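Local coordinates for short chain dehydrogenase/reductase (Acinetobacter baumannii, PDB 4IUY), which probably catalyses NAD(P)(H)-dependent oxidation or reduction of a substrate that is not identified, at residues D[23-28]-D[249-254]; D[111-116]-D[133-138]; D[162-167]-D[183-188]; D[203-208]-D[260-265]; D[209-214]-D[236-241]. All coordinates share one frame; numbering follows the deposited sequence.

Contact 1 (D[23-28]-D[249-254])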
# COMPACT_ATOMS: atom_id res chain seq x y z
N PHE D 23 -16.50 -11.87 21.58
CA PHE D 23 -17.06 -10.70 20.90
C PHE D 23 -18.04 -9.96 21.78
O PHE D 23 -18.84 -9.16 21.31
CB PHE D 23 -17.74 -11.09 19.61
CG PHE D 23 -16.81 -11.69 18.60
CD1 PHE D 23 -15.94 -10.88 17.88
CD2 PHE D 23 -16.79 -13.06 18.39
CE1 PHE D 23 -15.08 -11.42 16.96
CE2 PHE D 23 -15.92 -13.62 17.47
CZ PHE D 23 -15.07 -12.81 16.74
N ASP D 24 -18.00 -10.25 23.07
CA ASP D 24 -18.95 -9.66 24.01
C ASP D 24 -18.89 -8.13 24.11
O ASP D 24 -17.82 -7.56 24.35
CB ASP D 24 -18.74 -10.28 25.40
CG ASP D 24 -19.68 -9.71 26.43
OD1 ASP D 24 -20.90 -9.84 26.25
OD2 ASP D 24 -19.19 -9.16 27.44
N VAL D 25 -20.05 -7.49 23.96
CA VAL D 25 -20.14 -6.04 24.15
C VAL D 25 -21.27 -5.72 25.14
O VAL D 25 -21.65 -4.56 25.30
CB VAL D 25 -20.36 -5.28 22.82
CG1 VAL D 25 -19.15 -5.52 21.88
CG2 VAL D 25 -21.65 -5.68 22.15
N LYS D 26 -21.76 -6.75 25.83
CA LYS D 26 -22.83 -6.51 26.80
C LYS D 26 -22.44 -5.47 27.86
O LYS D 26 -21.35 -5.53 28.41
CB LYS D 26 -23.26 -7.80 27.49
CG LYS D 26 -24.55 -7.61 28.26
CD LYS D 26 -25.13 -8.91 28.77
CE LYS D 26 -26.48 -8.68 29.45
NZ LYS D 26 -26.33 -7.89 30.72
N ASP D 27 -23.32 -4.50 28.07
CA ASP D 27 -23.20 -3.43 29.07
C ASP D 27 -22.18 -2.34 28.75
O ASP D 27 -22.03 -1.38 29.50
CB ASP D 27 -22.94 -4.00 30.47
CG ASP D 27 -24.05 -4.90 30.93
OD1 ASP D 27 -25.24 -4.53 30.78
OD2 ASP D 27 -23.73 -6.00 31.44
N LYS D 28 -21.46 -2.49 27.64
CA LYS D 28 -20.55 -1.45 27.19
C LYS D 28 -21.38 -0.24 26.77
O LYS D 28 -22.60 -0.35 26.55
CB LYS D 28 -19.69 -1.92 26.02
CG LYS D 28 -18.66 -3.00 26.36
CD LYS D 28 -17.83 -3.39 25.12
CE LYS D 28 -16.86 -4.55 25.38
NZ LYS D 28 -15.78 -4.23 26.39
N LEU D 249 -15.80 -7.32 16.11
CA LEU D 249 -14.38 -7.63 16.31
C LEU D 249 -13.62 -6.45 16.91
O LEU D 249 -12.89 -6.61 17.88
CB LEU D 249 -13.72 -8.00 14.97
CG LEU D 249 -12.20 -8.23 14.97
CD1 LEU D 249 -11.83 -9.50 15.77
CD2 LEU D 249 -11.67 -8.29 13.56
N LEU D 250 -13.77 -5.27 16.31
CA LEU D 250 -12.99 -4.09 16.67
C LEU D 250 -13.52 -3.37 17.92
O LEU D 250 -12.89 -2.44 18.42
CB LEU D 250 -12.91 -3.12 15.49
CG LEU D 250 -12.24 -3.72 14.25
CD1 LEU D 250 -12.25 -2.70 13.12
CD2 LEU D 250 -10.80 -4.18 14.57
N ALA D 251 -14.71 -3.78 18.39
CA ALA D 251 -15.28 -3.19 19.59
C ALA D 251 -15.13 -4.09 20.81
O ALA D 251 -15.51 -3.71 21.93
CB ALA D 251 -16.72 -2.84 19.38
N SER D 252 -14.63 -5.30 20.62
CA SER D 252 -14.60 -6.24 21.73
C SER D 252 -13.19 -6.71 22.08
O SER D 252 -12.19 -6.25 21.50
CB SER D 252 -15.51 -7.44 21.43
OG SER D 252 -15.10 -8.14 20.25
N GLN D 253 -13.11 -7.57 23.08
CA GLN D 253 -11.87 -8.18 23.48
C GLN D 253 -11.20 -8.91 22.31
O GLN D 253 -9.98 -8.87 22.17
CB GLN D 253 -12.14 -9.15 24.65
CG GLN D 253 -11.00 -10.12 24.95
CD GLN D 253 -11.19 -10.87 26.26
OE1 GLN D 253 -10.77 -10.40 27.32
NE2 GLN D 253 -11.84 -12.03 26.20
N ALA D 254 -12.00 -9.51 21.44
CA ALA D 254 -11.50 -10.25 20.29
C ALA D 254 -10.50 -9.45 19.46
O ALA D 254 -9.62 -10.03 18.83
CB ALA D 254 -12.65 -10.71 19.42
O HOH W 1 -15.21 -8.39 24.92

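Contact 2 (D[111-116]-D[133-138])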
# COMPACT_ATOMS: atom_id res chain seq x y z
N ASN D 111 -16.89 6.56 14.86
CA ASN D 111 -16.93 7.74 14.02
C ASN D 111 -17.56 7.40 12.67
O ASN D 111 -16.89 6.86 11.79
CB ASN D 111 -15.50 8.26 13.79
CG ASN D 111 -14.94 9.04 14.98
OD1 ASN D 111 -15.64 9.84 15.60
ND2 ASN D 111 -13.68 8.81 15.28
N ASN D 112 -18.84 7.73 12.50
CA ASN D 112 -19.59 7.32 11.32
C ASN D 112 -20.23 8.52 10.59
O ASN D 112 -21.14 8.38 9.79
CB ASN D 112 -20.65 6.30 11.75
CG ASN D 112 -21.60 5.90 10.62
OD1 ASN D 112 -21.17 5.52 9.53
ND2 ASN D 112 -22.89 6.12 10.85
N ALA D 113 -19.75 9.72 10.89
CA ALA D 113 -20.24 10.90 10.18
C ALA D 113 -19.51 10.98 8.84
O ALA D 113 -18.31 10.73 8.76
CB ALA D 113 -20.03 12.16 11.02
N GLY D 114 -20.24 11.29 7.78
CA GLY D 114 -19.67 11.30 6.44
C GLY D 114 -20.57 11.98 5.43
O GLY D 114 -21.76 11.66 5.36
N VAL D 115 -20.04 12.96 4.70
CA VAL D 115 -20.77 13.59 3.59
C VAL D 115 -19.97 13.61 2.30
O VAL D 115 -18.74 13.53 2.30
CB VAL D 115 -21.19 15.06 3.90
CG1 VAL D 115 -22.18 15.11 5.05
CG2 VAL D 115 -19.96 15.93 4.17
N SER D 116 -20.67 13.70 1.19
CA SER D 116 -20.00 13.81 -0.09
C SER D 116 -20.86 14.63 -1.04
O SER D 116 -21.82 15.28 -0.64
CB SER D 116 -19.69 12.43 -0.66
OG SER D 116 -18.81 12.51 -1.77
N VAL D 133 -14.27 17.85 3.94
CA VAL D 133 -13.06 17.51 4.66
C VAL D 133 -13.20 17.69 6.18
O VAL D 133 -12.75 16.82 6.95
CB VAL D 133 -11.83 18.26 4.09
CG1 VAL D 133 -10.59 17.90 4.87
CG2 VAL D 133 -11.63 17.90 2.61
N ASP D 134 -13.87 18.77 6.62
CA ASP D 134 -14.09 18.98 8.06
C ASP D 134 -14.97 17.92 8.68
O ASP D 134 -14.67 17.44 9.77
CB ASP D 134 -14.68 20.36 8.36
CG ASP D 134 -13.71 21.47 8.07
OD1 ASP D 134 -12.55 21.16 7.73
OD2 ASP D 134 -14.11 22.65 8.17
N THR D 135 -16.03 17.56 7.97
CA THR D 135 -16.92 16.50 8.40
C THR D 135 -16.26 15.11 8.35
O THR D 135 -16.41 14.32 9.28
CB THR D 135 -18.20 16.46 7.54
OG1 THR D 135 -18.98 17.64 7.78
CG2 THR D 135 -19.04 15.21 7.87
N ASN D 136 -15.53 14.82 7.27
CA ASN D 136 -14.99 13.47 7.09
C ASN D 136 -13.70 13.19 7.82
O ASN D 136 -13.41 12.03 8.13
CB ASN D 136 -14.80 13.14 5.60
CG ASN D 136 -16.12 13.02 4.84
OD1 ASN D 136 -17.15 12.75 5.43
ND2 ASN D 136 -16.08 13.24 3.54
N LEU D 137 -12.94 14.24 8.12
CA LEU D 137 -11.59 14.07 8.67
C LEU D 137 -11.38 14.89 9.96
O LEU D 137 -10.97 14.36 10.99
CB LEU D 137 -10.53 14.43 7.64
CG LEU D 137 -9.07 14.44 8.09
CD1 LEU D 137 -8.60 13.07 8.63
CD2 LEU D 137 -8.17 14.89 6.95
N LYS D 138 -11.68 16.18 9.91
CA LYS D 138 -11.45 16.99 11.10
C LYS D 138 -12.35 16.61 12.28
O LYS D 138 -11.88 16.54 13.41
CB LYS D 138 -11.59 18.47 10.81
CG LYS D 138 -11.18 19.35 11.97
CD LYS D 138 -11.29 20.80 11.57
CE LYS D 138 -11.05 21.72 12.76
NZ LYS D 138 -11.35 23.15 12.41
O HOH W 2 -15.30 10.01 7.79

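Contact 3 (D[162-167]-D[183-188])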
# COMPACT_ATOMS: atom_id res chain seq x y z
N ASN D 162 -12.99 3.97 13.12
CA ASN D 162 -13.25 4.98 12.09
C ASN D 162 -13.89 4.36 10.88
O ASN D 162 -13.36 3.43 10.29
CB ASN D 162 -11.95 5.70 11.67
CG ASN D 162 -11.37 6.57 12.80
OD1 ASN D 162 -12.12 7.22 13.53
ND2 ASN D 162 -10.04 6.59 12.94
N ILE D 163 -15.06 4.85 10.50
CA ILE D 163 -15.60 4.38 9.25
C ILE D 163 -14.98 5.19 8.13
O ILE D 163 -15.22 6.40 8.00
CB ILE D 163 -17.11 4.46 9.19
CG1 ILE D 163 -17.73 3.83 10.43
CG2 ILE D 163 -17.59 3.77 7.92
CD1 ILE D 163 -17.29 2.43 10.68
N THR D 164 -14.13 4.54 7.34
CA THR D 164 -13.56 5.23 6.19
C THR D 164 -14.39 4.90 4.94
O THR D 164 -15.55 5.27 4.85
CB THR D 164 -12.04 4.94 6.04
OG1 THR D 164 -11.78 3.55 5.82
CG2 THR D 164 -11.31 5.42 7.30
N SER D 165 -13.78 4.18 4.00
CA SER D 165 -14.33 3.91 2.68
C SER D 165 -13.21 3.25 1.87
O SER D 165 -12.03 3.53 2.10
CB SER D 165 -14.71 5.21 1.98
OG SER D 165 -15.04 5.01 0.61
N ILE D 166 -13.56 2.41 0.92
CA ILE D 166 -12.53 1.87 0.03
C ILE D 166 -11.93 2.99 -0.80
O ILE D 166 -10.86 2.85 -1.37
CB ILE D 166 -13.04 0.74 -0.86
CG1 ILE D 166 -14.20 1.20 -1.73
CG2 ILE D 166 -13.43 -0.47 -0.03
CD1 ILE D 166 -14.60 0.11 -2.79
N LEU D 167 -12.62 4.12 -0.85
CA LEU D 167 -12.11 5.31 -1.51
C LEU D 167 -10.95 5.97 -0.77
O LEU D 167 -10.40 6.95 -1.22
CB LEU D 167 -13.23 6.32 -1.74
CG LEU D 167 -14.21 5.81 -2.81
CD1 LEU D 167 -15.27 6.83 -3.06
CD2 LEU D 167 -13.48 5.44 -4.13
N ALA D 183 -8.54 9.08 2.72
CA ALA D 183 -7.13 8.69 2.82
C ALA D 183 -6.50 9.38 4.04
O ALA D 183 -5.66 8.79 4.73
CB ALA D 183 -6.35 9.07 1.57
N GLY D 184 -6.87 10.63 4.28
CA GLY D 184 -6.38 11.32 5.46
C GLY D 184 -6.79 10.60 6.74
O GLY D 184 -5.98 10.45 7.65
N LEU D 185 -8.05 10.20 6.82
CA LEU D 185 -8.57 9.52 7.99
C LEU D 185 -7.92 8.15 8.16
O LEU D 185 -7.56 7.75 9.28
CB LEU D 185 -10.09 9.40 7.92
CG LEU D 185 -10.78 8.75 9.12
CD1 LEU D 185 -10.46 9.47 10.41
CD2 LEU D 185 -12.30 8.61 8.90
N ARG D 186 -7.71 7.46 7.03
CA ARG D 186 -7.06 6.15 7.07
C ARG D 186 -5.67 6.23 7.70
O ARG D 186 -5.33 5.44 8.57
CB ARG D 186 -6.95 5.53 5.67
CG ARG D 186 -6.33 4.14 5.68
CD ARG D 186 -6.07 3.62 4.26
NE ARG D 186 -5.92 2.17 4.28
CZ ARG D 186 -4.78 1.54 4.53
NH1 ARG D 186 -3.66 2.23 4.76
NH2 ARG D 186 -4.76 0.21 4.55
N HIS D 187 -4.87 7.19 7.27
CA HIS D 187 -3.53 7.27 7.83
C HIS D 187 -3.54 7.76 9.29
O HIS D 187 -2.69 7.36 10.09
CB HIS D 187 -2.61 8.14 6.98
CG HIS D 187 -1.16 7.98 7.30
ND1 HIS D 187 -0.61 6.76 7.63
CD2 HIS D 187 -0.14 8.87 7.28
CE1 HIS D 187 0.69 6.91 7.83
NE2 HIS D 187 1.00 8.18 7.61
N LEU D 188 -4.51 8.63 9.60
CA LEU D 188 -4.67 9.15 10.96
C LEU D 188 -5.02 8.01 11.91
O LEU D 188 -4.57 7.97 13.04
CB LEU D 188 -5.74 10.24 11.01
CG LEU D 188 -5.91 10.95 12.37
CD1 LEU D 188 -4.59 11.57 12.79
CD2 LEU D 188 -6.99 12.01 12.34

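Contact 4 (D[203-208]-D[260-265])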
# COMPACT_ATOMS: atom_id res chain seq x y z
N VAL D 203 -7.07 1.63 17.96
CA VAL D 203 -7.72 2.48 16.98
C VAL D 203 -7.67 1.79 15.62
O VAL D 203 -6.59 1.51 15.08
CB VAL D 203 -7.03 3.86 16.88
CG1 VAL D 203 -7.81 4.77 15.93
CG2 VAL D 203 -6.91 4.52 18.30
N ASN D 204 -8.85 1.51 15.07
CA ASN D 204 -8.96 0.79 13.80
C ASN D 204 -10.01 1.38 12.88
O ASN D 204 -10.84 2.21 13.28
CB ASN D 204 -9.26 -0.68 14.06
CG ASN D 204 -8.13 -1.37 14.75
OD1 ASN D 204 -7.09 -1.67 14.15
ND2 ASN D 204 -8.29 -1.58 16.05
N ALA D 205 -9.97 0.96 11.62
CA ALA D 205 -10.88 1.49 10.62
C ALA D 205 -11.64 0.39 9.90
O ALA D 205 -11.14 -0.72 9.74
CB ALA D 205 -10.09 2.36 9.59
N ILE D 206 -12.84 0.71 9.46
CA ILE D 206 -13.58 -0.13 8.55
C ILE D 206 -13.87 0.65 7.28
O ILE D 206 -14.34 1.80 7.34
CB ILE D 206 -14.90 -0.58 9.18
CG1 ILE D 206 -14.59 -1.47 10.39
CG2 ILE D 206 -15.75 -1.32 8.12
CD1 ILE D 206 -15.78 -1.78 11.28
N ALA D 207 -13.57 0.03 6.14
CA ALA D 207 -13.73 0.65 4.84
C ALA D 207 -14.80 -0.07 4.02
O ALA D 207 -14.52 -1.07 3.37
CB ALA D 207 -12.38 0.63 4.08
N PRO D 208 -16.03 0.42 4.06
CA PRO D 208 -17.09 -0.21 3.29
C PRO D 208 -16.92 0.08 1.80
O PRO D 208 -16.39 1.15 1.47
CB PRO D 208 -18.37 0.50 3.78
CG PRO D 208 -17.95 1.26 4.99
CD PRO D 208 -16.52 1.59 4.81
N GLY D 260 -4.51 -0.07 14.44
CA GLY D 260 -3.90 0.60 13.30
C GLY D 260 -4.21 0.02 11.94
O GLY D 260 -3.46 0.26 11.00
N ILE D 261 -5.29 -0.74 11.81
CA ILE D 261 -5.59 -1.40 10.55
C ILE D 261 -6.89 -0.89 9.95
O ILE D 261 -7.72 -0.31 10.64
CB ILE D 261 -5.66 -2.95 10.68
CG1 ILE D 261 -6.98 -3.39 11.29
CG2 ILE D 261 -4.47 -3.49 11.50
CD1 ILE D 261 -7.27 -4.84 11.08
N GLU D 262 -7.05 -1.15 8.65
CA GLU D 262 -8.30 -0.85 7.98
C GLU D 262 -8.79 -2.14 7.34
O GLU D 262 -8.11 -2.74 6.50
CB GLU D 262 -8.09 0.24 6.92
CG GLU D 262 -9.34 0.56 6.11
CD GLU D 262 -9.04 1.45 4.90
OE1 GLU D 262 -8.37 0.98 3.94
OE2 GLU D 262 -9.50 2.60 4.90
N ILE D 263 -9.96 -2.58 7.77
CA ILE D 263 -10.64 -3.76 7.23
C ILE D 263 -11.60 -3.33 6.11
O ILE D 263 -12.60 -2.63 6.36
CB ILE D 263 -11.44 -4.47 8.34
CG1 ILE D 263 -10.50 -4.95 9.45
CG2 ILE D 263 -12.27 -5.63 7.76
CD1 ILE D 263 -11.23 -5.71 10.61
N LYS D 264 -11.29 -3.74 4.89
CA LYS D 264 -12.15 -3.44 3.75
C LYS D 264 -13.29 -4.43 3.70
O LYS D 264 -13.08 -5.62 3.89
CB LYS D 264 -11.37 -3.46 2.44
CG LYS D 264 -10.28 -2.38 2.36
CD LYS D 264 -9.53 -2.46 1.04
CE LYS D 264 -8.73 -3.73 0.94
NZ LYS D 264 -8.13 -3.86 -0.41
N VAL D 265 -14.50 -3.92 3.51
CA VAL D 265 -15.67 -4.78 3.37
C VAL D 265 -16.33 -4.37 2.07
O VAL D 265 -17.09 -3.38 2.00
CB VAL D 265 -16.63 -4.62 4.60
CG1 VAL D 265 -17.79 -5.55 4.51
CG2 VAL D 265 -15.89 -4.87 5.94

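Contact 5 (D[209-214]-D[236-241])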
# COMPACT_ATOMS: atom_id res chain seq x y z
N GLY D 209 -17.37 -0.83 0.94
CA GLY D 209 -17.53 -0.53 -0.48
C GLY D 209 -18.82 0.25 -0.70
O GLY D 209 -19.31 0.89 0.22
N TYR D 210 -19.39 0.20 -1.90
CA TYR D 210 -20.63 0.89 -2.17
C TYR D 210 -21.82 0.19 -1.55
O TYR D 210 -22.11 -0.97 -1.85
CB TYR D 210 -20.86 1.07 -3.67
CG TYR D 210 -19.91 2.06 -4.31
CD1 TYR D 210 -20.22 3.42 -4.36
CD2 TYR D 210 -18.70 1.64 -4.85
CE1 TYR D 210 -19.34 4.33 -4.95
CE2 TYR D 210 -17.82 2.55 -5.43
CZ TYR D 210 -18.14 3.87 -5.49
OH TYR D 210 -17.25 4.74 -6.07
N MSE D 211 -22.50 0.90 -0.67
CA MSE D 211 -23.63 0.32 0.03
C MSE D 211 -24.91 0.69 -0.62
O MSE D 211 -25.13 1.85 -0.98
CB MSE D 211 -23.63 0.74 1.48
CG MSE D 211 -22.43 0.18 2.18
SE MSE D 211 -22.27 0.85 3.94
CE MSE D 211 -21.71 2.67 3.59
N ILE D 212 -25.77 -0.31 -0.80
CA ILE D 212 -27.07 -0.05 -1.37
C ILE D 212 -27.92 0.80 -0.41
O ILE D 212 -28.47 0.31 0.58
CB ILE D 212 -27.72 -1.36 -1.86
CG1 ILE D 212 -29.15 -1.07 -2.32
CG2 ILE D 212 -27.66 -2.44 -0.79
CD1 ILE D 212 -29.21 -0.03 -3.42
N THR D 213 -27.93 2.11 -0.69
CA THR D 213 -28.64 3.09 0.11
C THR D 213 -29.53 3.95 -0.78
O THR D 213 -29.57 3.76 -2.00
CB THR D 213 -27.67 4.03 0.86
OG1 THR D 213 -27.04 4.92 -0.06
CG2 THR D 213 -26.61 3.24 1.62
N GLU D 214 -30.25 4.90 -0.17
CA GLU D 214 -31.23 5.71 -0.89
C GLU D 214 -30.76 7.08 -1.40
O GLU D 214 -31.39 7.68 -2.27
CB GLU D 214 -32.48 5.87 -0.02
CG GLU D 214 -32.97 4.54 0.56
CD GLU D 214 -33.15 3.46 -0.51
OE1 GLU D 214 -32.71 2.32 -0.28
OE2 GLU D 214 -33.73 3.76 -1.57
N LYS D 236 -22.33 -8.04 -5.96
CA LYS D 236 -23.29 -7.54 -5.00
C LYS D 236 -22.72 -6.30 -4.37
O LYS D 236 -21.56 -6.27 -3.94
CB LYS D 236 -23.56 -8.55 -3.87
CG LYS D 236 -24.39 -9.76 -4.23
CD LYS D 236 -24.48 -10.63 -3.00
CE LYS D 236 -25.35 -11.85 -3.19
NZ LYS D 236 -25.30 -12.67 -1.93
N PHE D 237 -23.55 -5.28 -4.23
CA PHE D 237 -23.18 -4.12 -3.46
C PHE D 237 -23.14 -4.57 -2.00
O PHE D 237 -23.61 -5.65 -1.65
CB PHE D 237 -24.16 -2.95 -3.68
CG PHE D 237 -24.08 -2.35 -5.05
CD1 PHE D 237 -22.90 -1.77 -5.49
CD2 PHE D 237 -25.17 -2.37 -5.90
CE1 PHE D 237 -22.81 -1.22 -6.77
CE2 PHE D 237 -25.09 -1.82 -7.17
CZ PHE D 237 -23.91 -1.24 -7.60
N VAL D 238 -22.55 -3.74 -1.17
CA VAL D 238 -22.36 -4.03 0.25
C VAL D 238 -23.67 -3.91 1.01
O VAL D 238 -24.42 -2.97 0.80
CB VAL D 238 -21.33 -3.07 0.83
CG1 VAL D 238 -21.13 -3.31 2.32
CG2 VAL D 238 -20.00 -3.19 -0.00
N GLU D 239 -23.97 -4.93 1.82
CA GLU D 239 -25.12 -4.89 2.73
C GLU D 239 -24.64 -4.47 4.10
O GLU D 239 -23.53 -4.84 4.49
CB GLU D 239 -25.76 -6.27 2.85
CG GLU D 239 -26.30 -6.82 1.54
CD GLU D 239 -27.62 -6.20 1.13
OE1 GLU D 239 -28.19 -5.42 1.92
OE2 GLU D 239 -28.09 -6.49 0.01
N PHE D 240 -25.49 -3.77 4.85
CA PHE D 240 -25.14 -3.33 6.22
C PHE D 240 -24.66 -4.51 7.09
O PHE D 240 -23.72 -4.39 7.85
CB PHE D 240 -26.35 -2.66 6.89
CG PHE D 240 -26.64 -1.28 6.37
CD1 PHE D 240 -25.66 -0.53 5.73
CD2 PHE D 240 -27.92 -0.74 6.51
CE1 PHE D 240 -25.93 0.73 5.26
CE2 PHE D 240 -28.21 0.53 6.04
CZ PHE D 240 -27.21 1.27 5.42
N ASP D 241 -25.34 -5.64 6.95
CA ASP D 241 -24.99 -6.87 7.66
C ASP D 241 -23.58 -7.34 7.41
O ASP D 241 -22.99 -8.01 8.29
CB ASP D 241 -25.96 -8.00 7.30
CG ASP D 241 -27.26 -7.93 8.06
OD1 ASP D 241 -27.28 -7.31 9.15
OD2 ASP D 241 -28.25 -8.52 7.59

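Contact 1 (D[23-28]-D[249-254])
The Phe23 ring meets the end of helix 244-251 with its CE1 corner: Leu249 CA lies at the ring edge, in plane, 3.9 Å from CE1. The methyl of Ala254 comes in obliquely and presses closer, its CB 3.5 Å from Phe23 CE1, while Leu249 CD1 adds a looser apolar touch at 4.0 Å from that same ring carbon. The ring also stacks on Phe23 of the second subunit, so this corner belongs to a subunit interface as well as to the chain's own packing. With CG anti to the carbonyl carbon (chi1 -63°), the ring is carried past Ser252, whose OG sits 3.3 Å from Phe23 CA and is hydrogen-bonded to Leu248 O of the preceding helical turn. In the Rossmann fold this is where the N-terminal lead-in to the first strand, 29-32, crosses the C-terminal end of the last helix before strand 262-265. No direct hydrogen bond joins the two segments. A water does so instead, donating to Asp24 O at 2.8 Å and accepting from Gln253 N. Farther along comes a type II beta turn from Val25 to Lys28. Val25 CG1 meets Ala251, and the valine also packs on Phe47 of helix 38-49; the aliphatic chain of Lys28 runs past Ala251, with CE 3.8 Å from Ala251 O.

Contact 2 (D[111-116]-D[133-138])
The NNAG motif of classical short-chain dehydrogenases, Asn111 to Gly114, leads from strand 108-111 into a loop that Asn136 of helix 126-153 grips with both ends of its amide. OD1 of Asn136 accepts from Val115 N at 3.0 Å, the donor lying in the carbonyl plane on a lone pair, and ND2 donates to Val115 O at 2.9 Å with an N-H...O angle of 162°. One amide therefore satisfies both backbone polar atoms of Val115, and the two bonds lie near the plane of the amide and fix its rotation. The second N-H of ND2 can serve the bond it makes to Ser181 OG. Gly114 CA comes close as well, 3.1 Å from Asn136 OD1. Beside this polar pair, the Val115 and Thr135 side chains cross at about a right angle, CG2 of the valine touching Thr135 CB at 3.8 Å. The OG1 of Thr135 is turned back to its own helix, bonded to Lys131 O. A wider pi-type turn spans 134-138, where Val133 O accepts from both Leu137 N and Lys138 N. Near it, a water lies 2.8 Å from Asn136 O and also reaches Ala113 O. This helix irregularity, with a water at the main-chain carbonyl, is consistent with Asn136 being the Asn of the Asn-Ser-Tyr-Lys active-site tetrad of classical SDR enzymes.

Contact 3 (D[162-167]-D[183-188])
Leu185 extends from its helix with CG anti to the backbone N (chi1 -178°), which drives its two methyls toward the end of strand 159-163, and Thr164 is rotated (chi1 62°) so that CG2, anti to the carbonyl carbon, turns to meet them. CD2 of Leu185 packs on Thr164 CG2 at 3.7 Å and on the backbone at Ile163 O, 3.8 Å away. CD1 goes to the amide of Asn162 and lies 3.9 Å from ND2, while Leu185 CG rests between Asn162 CB and Thr164 CG2. The leucine side chain crosses each of these two partners obliquely, wedged over the gap between them. Thr164 CG2 also reaches the backbone of the next helical residue, 4.1 Å from Arg186 N. The polar groups behind this apolar patch find partners outside it: Thr164 OG1 bonds to Glu262, Asn162 OD1 accepts from Asn111 ND2, and Asn162 ND2 bonds to Thr189 OG1. In the loop that follows, Ser165 OG accepts from Leu167 N at 3.0 Å, forming an ST turn. Ser165 also touches Tyr178 and Lys182, the tyrosine and lysine of the family's YxxxK motif, consistent with its being the serine of the usual SDR active site. The contact joins the first strand and the helix of the beta-alpha-beta unit 159-163, 176-196, 202-208; Leu137 and Pro140 of helix 126-153 cover Leu185, and strand 202-208 runs alongside Ile163 and Thr164.

Contact 4 (D[203-208]-D[260-265])
Strands 202-208 and 262-265 of the seven-stranded Rossmann sheet run parallel, their axes 18° apart; 262-265 is the outermost strand on one side of the sheet within the chain, and 202-208 lies next to it. The backbone ladder between them runs from Ile261 O to Val265 N, with Gly260 and Ile261 leading into the strand. Ala205 N donates to Ile261 O at 2.8 Å, and Ala205 O in turn accepts from Ile263 N. The next pair repeats this: Ala207 N donates to Ile263 O almost straight (177°), while Val265 N donates to Ala207 O at 2.9 Å. Just before strand 262-265, Gly260 N donates to Val203 O at 2.7 Å. Ile261 N is taken instead by a side chain, Asn204 OD1, at 3.1 Å, and the ND2 of that amide bonds to Ile258 O, so both of its ends are used. Torsions of Glu262 keep its chain extended beyond CG, laying the carboxylate across the Ala207 methyl. Thr164 and Ser168 serve OE2, and Arg186 pairs with OE1. The opposite face carries Ile206 and Val265, which point the same way under Leu247 and Pro246 of helix 244-251. Ile261 and Ile263 also pack on the second subunit. The carboxylate contact is close, with Glu262 CD 3.5 Å from Ala207 CB.

Contact 5 (D[209-214]-D[236-241])
Val238 fills the middle of this contact between two loops. Its CB lies 3.7 Å from CG of Met211, a selenomethionine in the crystal, the two side chains meeting at a slant, and its CG2 reaches toward Gly209 N at 3.7 Å. In Met211, CG is anti to the carbonyl carbon (chi1 -65°) and the chain then runs out extended (chi2 173°), which carries the selenium in plane to the edge of the Phe240 ring, 3.9 Å from CE1: a Met-aromatic contact in which the two side chains are set at about a right angle. Phe237 packs on the other neighbours: its CD1 touches Tyr210 CB at 3.9 Å and its CB meets Ile212 CB. Around this apolar middle the backbones are tied by a single bridge. Val238 N donates to Tyr210 O at 2.9 Å, with an N-H...O angle of 159°, whereas the return bond from Ile212 N to Val238 O is weak at 3.4 Å. A CA-H...O contact from Met211 CA to the same Val238 O supplements it. At the polar rim, Glu239 and Ile212 run side by side, the carboxylate OE1 4.1 Å from Ile212 CG2, and the hydroxyl of Tyr210 bonds to Asn172. The contact gathers the PG loop after strand 202-208, a stretch that in SDR enzymes borders the cofactor and substrate site, against the loop before helix 244-251. Helices 217-221 and 223-231 pack on Tyr210 and Phe237, and Leu39 and His42 of helix 38-49 meet Phe240.

Contacts 2, 3 and 4 follow one another across the sheet: the centres of contacts 2 and 3 are 10 Å apart, those of contacts 3 and 4 only 8 Å. Leu137 CD1 of contact 2 packs on the helix of contact 3, which is tied to contact 4 by the salt bridge from Arg186 NE to Glu262 OE1 (2.7 Å). Contact 5 continues contact 4 through Gly209 N, 2.8 Å from Val265 O. The helix of contact 1 covers contact 4 through Leu250 on Asn204 and Ile206; contacts 1 and 4 both reach the second subunit, whereas contacts 2 and 3 reach the third. Contacts 2, 3 and 5 probably border the active site, while the centre of contact 1 lies about 25 Å from that of contact 2, across the chain's centre.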